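Local coordinates for protein F420-reducing hydrogenase, subunit beta (Methanothermobacter marburgensis, PDB 4OMF) that probably reduces coenzyme F420 at its FAD, using electrons that reach the flavin through an iron-sulfur cluster, as the beta subunit of an F420-reducing hydrogenase, at residues I126-G131 / D227-Q232; T218-T223 / G252-L257. All blocks are in the same frame, centred on the assembly; numbering follows the deposited sequence.

Interaction 1. Residues I126-G131 / D227-Q232. With KEN (N,N-dimethylmethanamine), chain P.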
ATOM      1  N   ILE C 126     -22.457 -17.626 -15.975  1.00 19.28           N
ATOM      2  CA  ILE C 126     -21.913 -17.501 -17.316  1.00 17.92           C
ATOM      3  C   ILE C 126     -22.538 -18.585 -18.201  1.00 22.37           C
ATOM      4  O   ILE C 126     -22.355 -19.782 -17.950  1.00 24.99           O
ATOM      5  CB  ILE C 126     -20.386 -17.598 -17.296  1.00 23.09           C
ATOM      6  CG1 ILE C 126     -19.828 -16.495 -16.395  1.00 27.57           C
ATOM      7  CG2 ILE C 126     -19.817 -17.498 -18.713  1.00 26.62           C
ATOM      8  CD1 ILE C 126     -18.349 -16.443 -16.359  1.00 32.37           C
ATOM      9  N   LYS C 127     -23.317 -18.174 -19.197  1.00 20.71           N
ATOM     10  CA  LYS C 127     -24.047 -19.136 -20.028  1.00 21.09           C
ATOM     11  C   LYS C 127     -23.467 -19.267 -21.444  1.00 24.00           C
ATOM     12  O   LYS C 127     -23.695 -20.257 -22.133  1.00 25.61           O
ATOM     13  CB  LYS C 127     -25.526 -18.758 -20.129  1.00 21.61           C
ATOM     14  CG  LYS C 127     -26.230 -18.648 -18.773  1.00 25.22           C
ATOM     15  CD  LYS C 127     -26.188 -19.962 -17.989  1.00 24.85           C
ATOM     16  CE  LYS C 127     -26.822 -19.800 -16.595  1.00 26.16           C
ATOM     17  NZ  LYS C 127     -26.699 -21.065 -15.817  1.00 30.39           N
ATOM     18  N   LEU C 128     -22.728 -18.256 -21.880  1.00 21.66           N
ATOM     19  CA  LEU C 128     -22.119 -18.304 -23.209  1.00 19.15           C
ATOM     20  C   LEU C 128     -20.815 -17.541 -23.219  1.00 21.39           C
ATOM     21  O   LEU C 128     -20.790 -16.319 -23.031  1.00 20.26           O
ATOM     22  CB  LEU C 128     -23.056 -17.727 -24.254  1.00 18.05           C
ATOM     23  CG  LEU C 128     -22.534 -17.578 -25.684  1.00 19.73           C
ATOM     24  CD1 LEU C 128     -22.214 -18.927 -26.285  1.00 22.88           C
ATOM     25  CD2 LEU C 128     -23.566 -16.858 -26.492  1.00 22.27           C
ATOM     26  N   LEU C 129     -19.731 -18.262 -23.431  1.00 19.76           N
ATOM     27  CA  LEU C 129     -18.418 -17.636 -23.499  1.00 18.85           C
ATOM     28  C   LEU C 129     -17.915 -17.764 -24.925  1.00 20.10           C
ATOM     29  O   LEU C 129     -17.521 -18.846 -25.342  1.00 19.88           O
ATOM     30  CB  LEU C 129     -17.455 -18.288 -22.498  1.00 19.98           C
ATOM     31  CG  LEU C 129     -16.163 -17.587 -22.043  1.00 22.50           C
ATOM     32  CD1 LEU C 129     -15.359 -18.506 -21.115  1.00 23.70           C
ATOM     33  CD2 LEU C 129     -15.299 -17.154 -23.205  1.00 22.73           C
ATOM     34  N   VAL C 130     -17.934 -16.662 -25.677  1.00 18.53           N
ATOM     35  CA  VAL C 130     -17.452 -16.704 -27.060  1.00 17.13           C
ATOM     36  C   VAL C 130     -15.975 -16.322 -27.082  1.00 18.38           C
ATOM     37  O   VAL C 130     -15.611 -15.242 -26.658  1.00 17.49           O
ATOM     38  CB  VAL C 130     -18.250 -15.756 -28.008  1.00 19.90           C
ATOM     39  CG1 VAL C 130     -17.797 -15.961 -29.460  1.00 19.67           C
ATOM     40  CG2 VAL C 130     -19.765 -16.017 -27.899  1.00 19.05           C
ATOM     41  N   GLY C 131     -15.128 -17.201 -27.593  1.00 18.84           N
ATOM     42  CA  GLY C 131     -13.706 -16.908 -27.638  1.00 17.76           C
ATOM     43  C   GLY C 131     -13.333 -16.370 -29.004  1.00 16.63           C
ATOM     44  O   GLY C 131     -13.925 -16.783 -29.999  1.00 20.41           O
ATOM     45  N   ASP C 227     -22.009 -25.454 -28.954  1.00 24.15           N
ATOM     46  CA  ASP C 227     -22.501 -26.098 -30.147  1.00 23.81           C
ATOM     47  C   ASP C 227     -24.009 -25.896 -30.282  1.00 25.87           C
ATOM     48  O   ASP C 227     -24.509 -25.588 -31.361  1.00 28.68           O
ATOM     49  CB  ASP C 227     -22.139 -27.587 -30.115  1.00 25.35           C
ATOM     50  CG  ASP C 227     -22.436 -28.291 -31.423  1.00 30.03           C
ATOM     51  OD1 ASP C 227     -21.751 -28.032 -32.444  1.00 32.26           O
ATOM     52  OD2 ASP C 227     -23.345 -29.131 -31.426  1.00 32.37           O
ATOM     53  N   SER C 228     -24.736 -26.045 -29.181  1.00 30.68           N
ATOM     54  CA  SER C 228     -26.186 -26.026 -29.268  1.00 30.36           C
ATOM     55  C   SER C 228     -26.689 -24.619 -29.557  1.00 30.12           C
ATOM     56  O   SER C 228     -27.599 -24.442 -30.350  1.00 30.69           O
ATOM     57  CB  SER C 228     -26.812 -26.583 -27.989  1.00 31.11           C
ATOM     58  OG  SER C 228     -27.270 -25.548 -27.158  1.00 37.71           O
ATOM     59  N   ILE C 229     -26.088 -23.610 -28.932  1.00 26.28           N
ATOM     60  CA  ILE C 229     -26.518 -22.232 -29.162  1.00 29.69           C
ATOM     61  C   ILE C 229     -26.185 -21.779 -30.587  1.00 28.29           C
ATOM     62  O   ILE C 229     -27.006 -21.147 -31.243  1.00 29.94           O
ATOM     63  CB  ILE C 229     -25.883 -21.250 -28.139  1.00 24.92           C
ATOM     64  CG1 ILE C 229     -26.361 -21.571 -26.710  1.00 27.38           C
ATOM     65  CG2 ILE C 229     -26.233 -19.815 -28.490  1.00 24.41           C
ATOM     66  CD1 ILE C 229     -25.728 -20.715 -25.621  1.00 27.92           C
ATOM     67  N   PHE C 230     -24.989 -22.104 -31.072  1.00 29.85           N
ATOM     68  CA  PHE C 230     -24.628 -21.730 -32.430  1.00 27.92           C
ATOM     69  C   PHE C 230     -25.485 -22.486 -33.461  1.00 27.74           C
ATOM     70  O   PHE C 230     -25.961 -21.885 -34.430  1.00 28.45           O
ATOM     71  CB  PHE C 230     -23.134 -21.956 -32.684  1.00 26.29           C
ATOM     72  CG  PHE C 230     -22.702 -21.560 -34.079  1.00 29.83           C
ATOM     73  CD1 PHE C 230     -22.620 -20.221 -34.439  1.00 30.77           C
ATOM     74  CD2 PHE C 230     -22.406 -22.521 -35.032  1.00 33.59           C
ATOM     75  CE1 PHE C 230     -22.235 -19.848 -35.725  1.00 28.88           C
ATOM     76  CE2 PHE C 230     -22.023 -22.157 -36.315  1.00 32.29           C
ATOM     77  CZ  PHE C 230     -21.938 -20.809 -36.657  1.00 27.06           C
ATOM     78  N   LYS C 231     -25.716 -23.785 -33.257  1.00 30.29           N
ATOM     79  CA  LYS C 231     -26.571 -24.540 -34.168  1.00 34.07           C
ATOM     80  C   LYS C 231     -27.988 -23.960 -34.213  1.00 34.86           C
ATOM     81  O   LYS C 231     -28.594 -23.872 -35.293  1.00 30.55           O
ATOM     82  CB  LYS C 231     -26.634 -26.027 -33.778  1.00 41.84           C
ATOM     83  CG  LYS C 231     -25.358 -26.838 -34.023  1.00 47.55           C
ATOM     84  CD  LYS C 231     -24.925 -26.833 -35.485  1.00 53.61           C
ATOM     85  CE  LYS C 231     -24.008 -28.029 -35.811  1.00 54.67           C
ATOM     86  NZ  LYS C 231     -22.703 -27.998 -35.066  1.00 54.17           N
ATOM     87  N   GLN C 232     -28.512 -23.583 -33.047  1.00 34.75           N
ATOM     88  CA  GLN C 232     -29.820 -22.910 -32.946  1.00 33.58           C
ATOM     89  C   GLN C 232     -29.908 -21.663 -33.817  1.00 32.31           C
ATOM     90  O   GLN C 232     -30.918 -21.439 -34.481  1.00 31.66           O
ATOM     91  CB  GLN C 232     -30.122 -22.501 -31.500  1.00 35.04           C
ATOM     92  CG  GLN C 232     -30.931 -23.479 -30.689  1.00 39.01           C
ATOM     93  CD  GLN C 232     -31.226 -22.937 -29.301  1.00 43.24           C
ATOM     94  OE1 GLN C 232     -30.718 -23.454 -28.306  1.00 47.49           O
ATOM     95  NE2 GLN C 232     -32.029 -21.869 -29.228  1.00 39.85           N
TER
HETATM   96  CA1 KEN P 403     -20.361 -23.677 -20.619  1.00 39.06           C
HETATM   97  CB1 KEN P 403     -20.091 -22.619 -18.357  1.00 45.87           C
HETATM   98  CC1 KEN P 403     -19.733 -21.238 -20.366  1.00 30.60           C
HETATM   99  NE1 KEN P 403     -20.516 -22.403 -19.792  1.00 43.21           N
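L128, on the strand 126-131, and I229, on the helical segment 227-232, are where the two backbones come nearest, with their CA atoms 8.4 Å apart. That gap is bridged by side chains reaching in from both sides. Both CB atoms point toward the other segment. L128 holds its CG anti to the backbone N (chi1 174°), which carries the isobutyl group out from the strand until CD1 lies 4.0 Å from CD1 of I229. The isoleucine answers with its longer branch: CG1 stands beside its backbone N and CD1 is fully extended (chi2 176°), so one methyl makes the whole approach. The two side chains cross obliquely. The same CD1 of I229 also rests 4.1 Å from the carbonyl O of K127, a van der Waals contact of the methyl with the strand's carbonyl oxygen. K127 itself leads its chain away, and its NZ bonds to D124 O.

This is helix-on-sheet packing in an alpha/beta fold: strand 126-132 runs inside a mixed sheet, and helix 28-39 shares the buried layer, with L33 and A36 against L128 and L32 against I229. I126 and L129 instead meet helix 103-114. There I126 borders a bound N,N-dimethylmethanamine, its O 3.7 Å from ligand CB1 and its CG2 4.1 Å from ligand CC1; R110, Q113 and D204 complete that pocket.

The helix keeps its polar groups off this interface. One turn apart, K231 NZ meets D227 OD1 at 2.8 Å in a salt bridge, on the syn side and 28° out of the carboxylate plane. E8 is a second salt-bridge partner of K231.

Interaction 2. Residues T218-T223 / G252-L257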
ATOM      1  N   THR C 218     -14.059 -18.464 -39.322  1.00 21.55           N
ATOM      2  CA  THR C 218     -13.888 -19.872 -38.983  1.00 23.50           C
ATOM      3  C   THR C 218     -14.400 -20.090 -37.564  1.00 24.30           C
ATOM      4  O   THR C 218     -13.896 -19.487 -36.609  1.00 23.56           O
ATOM      5  CB  THR C 218     -12.422 -20.296 -39.106  1.00 27.01           C
ATOM      6  OG1 THR C 218     -11.953 -20.002 -40.432  1.00 26.87           O
ATOM      7  CG2 THR C 218     -12.265 -21.775 -38.811  1.00 25.43           C
ATOM      8  N   VAL C 219     -15.433 -20.925 -37.444  1.00 21.94           N
ATOM      9  CA  VAL C 219     -16.180 -21.082 -36.192  1.00 23.32           C
ATOM     10  C   VAL C 219     -16.020 -22.491 -35.635  1.00 20.15           C
ATOM     11  O   VAL C 219     -16.429 -23.465 -36.259  1.00 24.52           O
ATOM     12  CB  VAL C 219     -17.689 -20.812 -36.399  1.00 24.21           C
ATOM     13  CG1 VAL C 219     -18.456 -20.958 -35.086  1.00 22.87           C
ATOM     14  CG2 VAL C 219     -17.910 -19.430 -36.991  1.00 21.37           C
ATOM     15  N   ILE C 220     -15.442 -22.574 -34.449  1.00 23.03           N
ATOM     16  CA  ILE C 220     -15.167 -23.850 -33.798  1.00 21.64           C
ATOM     17  C   ILE C 220     -16.113 -24.009 -32.612  1.00 24.04           C
ATOM     18  O   ILE C 220     -16.003 -23.251 -31.650  1.00 24.38           O
ATOM     19  CB  ILE C 220     -13.714 -23.896 -33.298  1.00 22.26           C
ATOM     20  CG1 ILE C 220     -12.729 -23.779 -34.466  1.00 25.88           C
ATOM     21  CG2 ILE C 220     -13.464 -25.180 -32.521  1.00 22.91           C
ATOM     22  CD1 ILE C 220     -11.300 -23.502 -34.010  1.00 25.82           C
ATOM     23  N   THR C 221     -17.059 -24.950 -32.676  1.00 24.63           N
ATOM     24  CA  THR C 221     -17.920 -25.186 -31.514  1.00 20.69           C
ATOM     25  C   THR C 221     -17.252 -26.227 -30.624  1.00 21.69           C
ATOM     26  O   THR C 221     -16.629 -27.158 -31.121  1.00 23.89           O
ATOM     27  CB  THR C 221     -19.353 -25.651 -31.899  1.00 23.00           C
ATOM     28  OG1 THR C 221     -19.278 -26.780 -32.759  1.00 27.81           O
ATOM     29  CG2 THR C 221     -20.101 -24.539 -32.623  1.00 29.00           C
ATOM     30  N   ARG C 222     -17.365 -26.064 -29.307  1.00 22.65           N
ATOM     31  CA  ARG C 222     -16.613 -26.901 -28.386  1.00 19.85           C
ATOM     32  C   ARG C 222     -17.470 -27.557 -27.298  1.00 21.38           C
ATOM     33  O   ARG C 222     -17.478 -28.786 -27.168  1.00 26.33           O
ATOM     34  CB  ARG C 222     -15.485 -26.082 -27.723  1.00 20.98           C
ATOM     35  CG  ARG C 222     -14.541 -25.367 -28.696  1.00 22.18           C
ATOM     36  CD  ARG C 222     -13.340 -24.729 -27.966  1.00 20.10           C
ATOM     37  NE  ARG C 222     -12.429 -24.047 -28.896  1.00 22.92           N
ATOM     38  CZ  ARG C 222     -11.439 -24.646 -29.552  1.00 25.65           C
ATOM     39  NH1 ARG C 222     -11.208 -25.955 -29.397  1.00 22.24           N
ATOM     40  NH2 ARG C 222     -10.670 -23.934 -30.373  1.00 24.68           N
ATOM     41  N   THR C 223     -18.169 -26.766 -26.498  1.00 19.45           N
ATOM     42  CA  THR C 223     -18.942 -27.322 -25.387  1.00 23.21           C
ATOM     43  C   THR C 223     -20.377 -27.593 -25.833  1.00 27.27           C
ATOM     44  O   THR C 223     -20.784 -27.132 -26.898  1.00 25.65           O
ATOM     45  CB  THR C 223     -18.974 -26.374 -24.206  1.00 20.90           C
ATOM     46  OG1 THR C 223     -19.601 -25.158 -24.634  1.00 24.66           O
ATOM     47  CG2 THR C 223     -17.566 -26.067 -23.695  1.00 21.93           C
ATOM     48  N   GLY C 252      -5.835 -25.804 -42.934  1.00 34.49           N
ATOM     49  CA  GLY C 252      -4.389 -25.951 -42.967  1.00 33.96           C
ATOM     50  C   GLY C 252      -3.669 -24.716 -42.443  1.00 34.93           C
ATOM     51  O   GLY C 252      -2.666 -24.815 -41.724  1.00 30.01           O
ATOM     52  N   LEU C 253      -4.178 -23.542 -42.797  1.00 30.06           N
ATOM     53  CA  LEU C 253      -3.529 -22.305 -42.379  1.00 28.42           C
ATOM     54  C   LEU C 253      -3.757 -22.084 -40.888  1.00 28.64           C
ATOM     55  O   LEU C 253      -2.855 -21.666 -40.178  1.00 25.55           O
ATOM     56  CB  LEU C 253      -4.046 -21.110 -43.185  1.00 29.90           C
ATOM     57  CG  LEU C 253      -3.550 -19.726 -42.760  1.00 31.06           C
ATOM     58  CD1 LEU C 253      -2.019 -19.631 -42.822  1.00 29.31           C
ATOM     59  CD2 LEU C 253      -4.204 -18.611 -43.584  1.00 33.89           C
ATOM     60  N   LEU C 254      -4.965 -22.387 -40.425  1.00 31.93           N
ATOM     61  CA  LEU C 254      -5.292 -22.261 -39.010  1.00 29.31           C
ATOM     62  C   LEU C 254      -4.378 -23.169 -38.186  1.00 29.14           C
ATOM     63  O   LEU C 254      -3.791 -22.745 -37.195  1.00 28.85           O
ATOM     64  CB  LEU C 254      -6.770 -22.599 -38.759  1.00 28.10           C
ATOM     65  CG  LEU C 254      -7.322 -22.286 -37.364  1.00 27.03           C
ATOM     66  CD1 LEU C 254      -7.102 -20.824 -36.989  1.00 28.35           C
ATOM     67  CD2 LEU C 254      -8.801 -22.630 -37.281  1.00 26.68           C
ATOM     68  N   GLU C 255      -4.250 -24.425 -38.605  1.00 26.88           N
ATOM     69  CA  GLU C 255      -3.404 -25.362 -37.879  1.00 28.65           C
ATOM     70  C   GLU C 255      -1.936 -24.934 -37.919  1.00 30.40           C
ATOM     71  O   GLU C 255      -1.204 -25.130 -36.953  1.00 28.45           O
ATOM     72  CB  GLU C 255      -3.565 -26.769 -38.445  1.00 28.78           C
ATOM     73  CG  GLU C 255      -4.976 -27.323 -38.238  1.00 29.30           C
ATOM     74  CD  GLU C 255      -5.246 -28.599 -39.033  1.00 38.64           C
ATOM     75  OE1 GLU C 255      -4.615 -28.802 -40.092  1.00 44.25           O
ATOM     76  OE2 GLU C 255      -6.104 -29.391 -38.597  1.00 39.35           O
ATOM     77  N   LYS C 256      -1.510 -24.332 -39.028  1.00 28.75           N
ATOM     78  CA  LYS C 256      -0.120 -23.898 -39.130  1.00 29.76           C
ATOM     79  C   LYS C 256       0.163 -22.827 -38.084  1.00 30.34           C
ATOM     80  O   LYS C 256       1.113 -22.931 -37.314  1.00 30.64           O
ATOM     81  CB  LYS C 256       0.201 -23.351 -40.512  1.00 28.29           C
ATOM     82  CG  LYS C 256       1.699 -23.105 -40.715  1.00 37.76           C
ATOM     83  CD  LYS C 256       1.969 -21.892 -41.588  1.00 44.58           C
ATOM     84  CE  LYS C 256       1.318 -22.025 -42.954  1.00 49.41           C
ATOM     85  NZ  LYS C 256       1.384 -20.737 -43.712  1.00 53.23           N
ATOM     86  N   LEU C 257      -0.679 -21.804 -38.060  1.00 26.45           N
ATOM     87  CA  LEU C 257      -0.487 -20.687 -37.125  1.00 27.86           C
ATOM     88  C   LEU C 257      -0.595 -21.134 -35.656  1.00 25.66           C
ATOM     89  O   LEU C 257       0.203 -20.703 -34.828  1.00 25.80           O
ATOM     90  CB  LEU C 257      -1.486 -19.567 -37.429  1.00 27.49           C
ATOM     91  CG  LEU C 257      -1.293 -18.953 -38.831  1.00 33.45           C
ATOM     92  CD1 LEU C 257      -2.266 -17.826 -39.095  1.00 35.15           C
ATOM     93  CD2 LEU C 257       0.124 -18.454 -39.008  1.00 39.25           C
TER
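T218 and I220 receive L254 on one face of the mixed sheet, where helix 251-275 packs against strand 217-221 in another instance of helix-on-sheet packing. The CA atoms of T218 and L254 are 8.9 Å apart, the buried area is small, and the closest approaches from the strand both go to one leucine methyl.

The apolar contacts converge on L254 CD2. T218 CG2 meets it tip to tip at 3.9 Å, while I220 CD1, two residues further along the same face of the strand, approaches it to 4.2 Å. Y133 touches both strand residues, Y198 touches L254, and the bound FAD lies about 6 Å from the leucine side chain, so the contact lies close to the flavin site.

Hydrogen bonds sort the two branches of T218. With CG2 anti to the backbone N and OG1 beside it (chi1 -56°), the methyl faces the helix and the hydroxyl turns to V210 O and S212 OG.

The guanidinium of R222, beside I220, is bonded to backbone carbonyls and a serine hydroxyl. R222 sends NE to S206 OG, NH1 to the carbonyls of L3 and T5, and NH2 to V199 O. Bonds from all three nitrogens fix the rotation of the guanidinium, and I220 CG2 sits 3.6 Å above its plane, over the centre.

Overall arrangement
Followed from the N terminus, the four segments come in the order 126-131, 218-223, 227-232 and 252-257, so the contacts alternate and cross. Interaction 1 closes a loop of 95 residues between strand 126-132 and helix 224-235. Before that loop closes, interaction 2 has already opened on strand 217-221, and it closes 28 residues later on helix 251-275. The two strands flank strand 205-208 in one sheet, and the two helices lie on its opposite faces. The contacts are stitched together directly where strand 217-221 turns into helix 224-235: T221 OG1 probably hydrogen-bonds D227 OD1 at 2.8 Å, and F230 CZ packs 3.8 Å from V219 CG1.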